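PDB 5DGG: uncharacterized protein from Legionella pneumophila subsp. pneumophila, which is of unknown function but carries a LupA (ubiquitin-specific protease A) domain of the papain-like clan CA, and may remove ubiquitin from an effector. Local coordinates for residues A[79-91]-A[114-128]. Sequence-based numbering, arbitrary orientation.
Sequences TAYDLELFDPYGP and LVNIRHTGPKHPQGD
Glu84 OE2 accepts a 2.7 Å hydrogen bond on its anti lone pair from Thr120 OG1; Tyr139 OH also hydrogen-bonds to OE2, while OE1 makes a long salt bridge to Arg118 NH2 (3.4 Å) and another to Lys143. With CG anti to the backbone N (chi1 172°) and the chain extended, this buried carboxylate reaches across the strand pair to Thr120; the two basic partners would favour its charged form. Toward the strand starts, Asn116 ND2 meets Asp82 OD1 at 3.0 Å, in the amide plane but with the carboxylate turned 81° from it. Strands 81-86 and 115-120 pair in parallel as the two strands of a beta-alpha-beta crossover through helix 98-108, with 115-120 at the sheet edge. On the face toward that helix, Leu83 CD2 packs against Val115 CG1 (3.7 Å) and Ile117 CG1, and Leu85 CD1 touches Ile117 CG2. Past the strands, Asp87 N donates to Thr120 O, and Asp87 OD1 takes Tyr89 N in an Asx turn; OD1 also bonds His63 NE2, and OD2 forms a salt bridge with Arg65. The Tyr89 ring receives Gly127 CA over one face, a CH-pi contact 3.9 Å from the centroid, and a water bridges Pro88 O to Gly127 N.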
# COMPACT_ATOMS: atom_id res chain seq x y z
N THR A 79 -20.88 8.41 5.18
CA THR A 79 -20.62 9.12 3.91
C THR A 79 -19.12 9.24 3.49
O THR A 79 -18.81 9.06 2.31
CB THR A 79 -21.22 10.55 3.89
OG1 THR A 79 -22.49 10.58 4.56
CG2 THR A 79 -21.41 11.07 2.45
N ALA A 80 -18.21 9.56 4.42
CA ALA A 80 -16.80 9.79 4.04
C ALA A 80 -15.91 8.52 3.97
O ALA A 80 -16.18 7.51 4.59
CB ALA A 80 -16.17 10.87 4.92
N TYR A 81 -14.86 8.61 3.16
CA TYR A 81 -13.91 7.59 2.90
C TYR A 81 -12.73 7.81 3.86
O TYR A 81 -12.27 8.95 4.00
CB TYR A 81 -13.39 7.78 1.49
CG TYR A 81 -14.45 7.72 0.38
CD1 TYR A 81 -14.70 6.54 -0.30
CD2 TYR A 81 -15.16 8.84 -0.00
CE1 TYR A 81 -15.67 6.45 -1.30
CE2 TYR A 81 -16.13 8.77 -1.03
CZ TYR A 81 -16.38 7.55 -1.66
OH TYR A 81 -17.34 7.49 -2.65
N ASP A 82 -12.25 6.74 4.50
CA ASP A 82 -11.05 6.76 5.31
C ASP A 82 -9.88 6.51 4.43
O ASP A 82 -9.87 5.54 3.67
CB ASP A 82 -11.10 5.68 6.42
CG ASP A 82 -11.67 6.17 7.72
OD1 ASP A 82 -12.44 7.17 7.71
OD2 ASP A 82 -11.34 5.54 8.79
N LEU A 83 -8.88 7.36 4.52
CA LEU A 83 -7.71 7.23 3.72
C LEU A 83 -6.45 7.15 4.62
O LEU A 83 -6.05 8.15 5.25
CB LEU A 83 -7.65 8.46 2.84
CG LEU A 83 -6.52 8.52 1.87
CD1 LEU A 83 -6.70 7.42 0.83
CD2 LEU A 83 -6.41 9.93 1.28
N GLU A 84 -5.88 5.98 4.73
CA GLU A 84 -4.66 5.81 5.53
C GLU A 84 -3.44 5.91 4.63
O GLU A 84 -3.36 5.22 3.60
CB GLU A 84 -4.65 4.45 6.22
CG GLU A 84 -3.33 4.14 6.90
CD GLU A 84 -3.25 2.79 7.62
OE1 GLU A 84 -4.28 2.07 7.67
OE2 GLU A 84 -2.13 2.44 8.09
N LEU A 85 -2.52 6.78 4.99
CA LEU A 85 -1.28 6.99 4.27
C LEU A 85 -0.11 6.52 5.09
O LEU A 85 0.19 7.10 6.12
CB LEU A 85 -1.14 8.48 3.92
CG LEU A 85 -2.30 9.12 3.15
CD1 LEU A 85 -2.09 10.62 2.86
CD2 LEU A 85 -2.59 8.38 1.87
N PHE A 86 0.51 5.41 4.67
CA PHE A 86 1.55 4.68 5.43
C PHE A 86 2.94 4.99 4.86
O PHE A 86 3.18 4.83 3.68
CB PHE A 86 1.29 3.17 5.37
CG PHE A 86 2.41 2.32 5.88
CD1 PHE A 86 2.57 2.12 7.24
CD2 PHE A 86 3.31 1.73 5.00
CE1 PHE A 86 3.60 1.31 7.71
CE2 PHE A 86 4.31 0.92 5.46
CZ PHE A 86 4.45 0.70 6.83
N ASP A 87 3.83 5.44 5.72
CA ASP A 87 5.21 5.63 5.34
C ASP A 87 6.10 4.74 6.23
O ASP A 87 6.06 4.83 7.46
CB ASP A 87 5.53 7.10 5.53
CG ASP A 87 6.91 7.48 5.04
OD1 ASP A 87 7.85 6.68 5.19
OD2 ASP A 87 7.06 8.61 4.54
N PRO A 88 6.90 3.84 5.61
CA PRO A 88 7.81 2.97 6.36
C PRO A 88 8.68 3.71 7.40
O PRO A 88 9.07 3.09 8.40
CB PRO A 88 8.68 2.37 5.26
CG PRO A 88 7.77 2.32 4.09
CD PRO A 88 6.95 3.56 4.18
N TYR A 89 8.96 4.98 7.19
CA TYR A 89 9.87 5.71 8.13
C TYR A 89 9.13 6.18 9.36
O TYR A 89 9.74 6.42 10.39
CB TYR A 89 10.53 6.94 7.50
CG TYR A 89 11.76 6.69 6.65
CD1 TYR A 89 12.01 5.46 6.08
CD2 TYR A 89 12.64 7.73 6.38
CE1 TYR A 89 13.09 5.28 5.21
CE2 TYR A 89 13.75 7.55 5.56
CZ TYR A 89 13.98 6.32 4.99
OH TYR A 89 15.08 6.14 4.17
N GLY A 90 7.82 6.31 9.24
CA GLY A 90 7.01 6.81 10.34
C GLY A 90 5.96 7.73 9.78
O GLY A 90 6.06 8.17 8.63
N PRO A 91 4.94 8.06 10.58
CA PRO A 91 3.80 8.81 10.00
C PRO A 91 4.10 10.20 9.43
O PRO A 91 3.47 10.60 8.45
CB PRO A 91 2.81 8.90 11.15
CG PRO A 91 3.62 8.69 12.39
CD PRO A 91 4.79 7.81 12.02
N LEU A 114 -15.05 14.77 1.69
CA LEU A 114 -15.48 13.41 1.98
C LEU A 114 -14.31 12.49 2.24
O LEU A 114 -14.46 11.28 2.10
CB LEU A 114 -16.28 12.82 0.81
CG LEU A 114 -17.65 13.44 0.56
CD1 LEU A 114 -18.28 12.76 -0.64
CD2 LEU A 114 -18.53 13.30 1.79
N VAL A 115 -13.15 13.03 2.61
CA VAL A 115 -11.96 12.20 2.80
C VAL A 115 -11.42 12.44 4.23
O VAL A 115 -11.22 13.60 4.66
CB VAL A 115 -10.93 12.53 1.71
CG1 VAL A 115 -9.64 11.74 1.85
CG2 VAL A 115 -11.54 12.26 0.34
N ASN A 116 -11.23 11.36 4.97
CA ASN A 116 -10.62 11.43 6.32
C ASN A 116 -9.21 10.92 6.27
O ASN A 116 -9.00 9.72 6.21
CB ASN A 116 -11.41 10.56 7.27
CG ASN A 116 -12.88 10.90 7.28
OD1 ASN A 116 -13.24 12.07 7.30
ND2 ASN A 116 -13.75 9.87 7.37
N ILE A 117 -8.22 11.81 6.23
CA ILE A 117 -6.84 11.40 6.12
C ILE A 117 -6.25 11.03 7.47
O ILE A 117 -6.49 11.73 8.48
CB ILE A 117 -5.98 12.55 5.54
CG1 ILE A 117 -6.41 12.79 4.12
CG2 ILE A 117 -4.49 12.23 5.59
CD1 ILE A 117 -5.55 13.84 3.43
N ARG A 118 -5.44 9.98 7.49
CA ARG A 118 -4.57 9.76 8.66
C ARG A 118 -3.24 9.21 8.23
O ARG A 118 -3.17 8.43 7.26
CB ARG A 118 -5.25 8.86 9.65
CG ARG A 118 -5.15 7.41 9.38
CD ARG A 118 -6.06 6.67 10.35
NE ARG A 118 -5.27 5.87 11.24
CZ ARG A 118 -5.11 4.57 11.13
NH1 ARG A 118 -4.38 3.97 12.03
NH2 ARG A 118 -5.71 3.86 10.17
N HIS A 119 -2.17 9.68 8.88
CA HIS A 119 -0.81 9.24 8.55
C HIS A 119 -0.42 8.11 9.46
O HIS A 119 -0.71 8.19 10.65
CB HIS A 119 0.17 10.38 8.76
CG HIS A 119 -0.02 11.51 7.81
ND1 HIS A 119 0.45 12.77 8.06
CD2 HIS A 119 -0.70 11.58 6.63
CE1 HIS A 119 0.14 13.57 7.05
NE2 HIS A 119 -0.58 12.88 6.18
N THR A 120 0.23 7.07 8.95
CA THR A 120 0.70 5.97 9.80
C THR A 120 2.12 5.57 9.44
O THR A 120 2.64 5.90 8.38
CB THR A 120 -0.18 4.70 9.67
OG1 THR A 120 -0.17 4.32 8.31
CG2 THR A 120 -1.61 4.96 10.12
N GLY A 121 2.75 4.87 10.36
CA GLY A 121 4.03 4.19 10.11
C GLY A 121 4.05 2.84 10.86
O GLY A 121 3.11 2.51 11.54
N PRO A 122 5.11 2.07 10.74
CA PRO A 122 5.17 0.78 11.37
C PRO A 122 5.58 0.81 12.84
O PRO A 122 6.13 1.79 13.31
CB PRO A 122 6.24 0.02 10.55
CG PRO A 122 7.15 1.11 10.10
CD PRO A 122 6.31 2.34 9.93
N LYS A 123 5.34 -0.29 13.52
CA LYS A 123 5.80 -0.47 14.92
C LYS A 123 7.32 -0.40 15.01
O LYS A 123 7.85 0.22 15.93
CB LYS A 123 5.36 -1.81 15.46
CG LYS A 123 3.86 -1.94 15.58
CD LYS A 123 3.46 -3.22 16.32
CE LYS A 123 1.99 -3.13 16.71
NZ LYS A 123 1.38 -4.48 16.83
N HIS A 124 8.00 -1.01 14.04
CA HIS A 124 9.48 -1.12 14.10
C HIS A 124 10.15 -0.59 12.82
O HIS A 124 10.73 -1.35 12.02
CB HIS A 124 9.90 -2.58 14.38
CG HIS A 124 9.09 -3.26 15.44
ND1 HIS A 124 9.24 -3.02 16.78
CD2 HIS A 124 8.11 -4.18 15.33
CE1 HIS A 124 8.39 -3.77 17.47
NE2 HIS A 124 7.70 -4.50 16.61
N PRO A 125 10.11 0.73 12.61
CA PRO A 125 10.69 1.29 11.40
C PRO A 125 12.20 1.14 11.40
O PRO A 125 12.81 1.12 12.48
CB PRO A 125 10.34 2.77 11.50
CG PRO A 125 10.17 3.02 12.95
CD PRO A 125 9.58 1.77 13.50
N GLN A 126 12.79 1.00 10.22
CA GLN A 126 14.24 0.89 10.10
C GLN A 126 14.86 2.25 9.75
O GLN A 126 15.98 2.55 10.15
CB GLN A 126 14.59 -0.17 9.06
CG GLN A 126 16.06 -0.23 8.67
CD GLN A 126 16.39 -1.40 7.74
OE1 GLN A 126 15.57 -1.83 6.93
NE2 GLN A 126 17.61 -1.92 7.86
N GLY A 127 14.13 3.05 8.96
CA GLY A 127 14.55 4.37 8.54
C GLY A 127 15.65 4.37 7.48
O GLY A 127 16.39 5.33 7.40
N ASP A 128 15.75 3.31 6.69
CA ASP A 128 16.72 3.20 5.58
C ASP A 128 15.97 3.14 4.23
O ASP A 128 14.92 2.51 4.13
CB ASP A 128 17.53 1.91 5.72
CG ASP A 128 18.45 1.91 6.92
OD1 ASP A 128 18.83 3.00 7.37
OD2 ASP A 128 18.80 0.82 7.40
O HOH W 1 11.67 2.08 7.93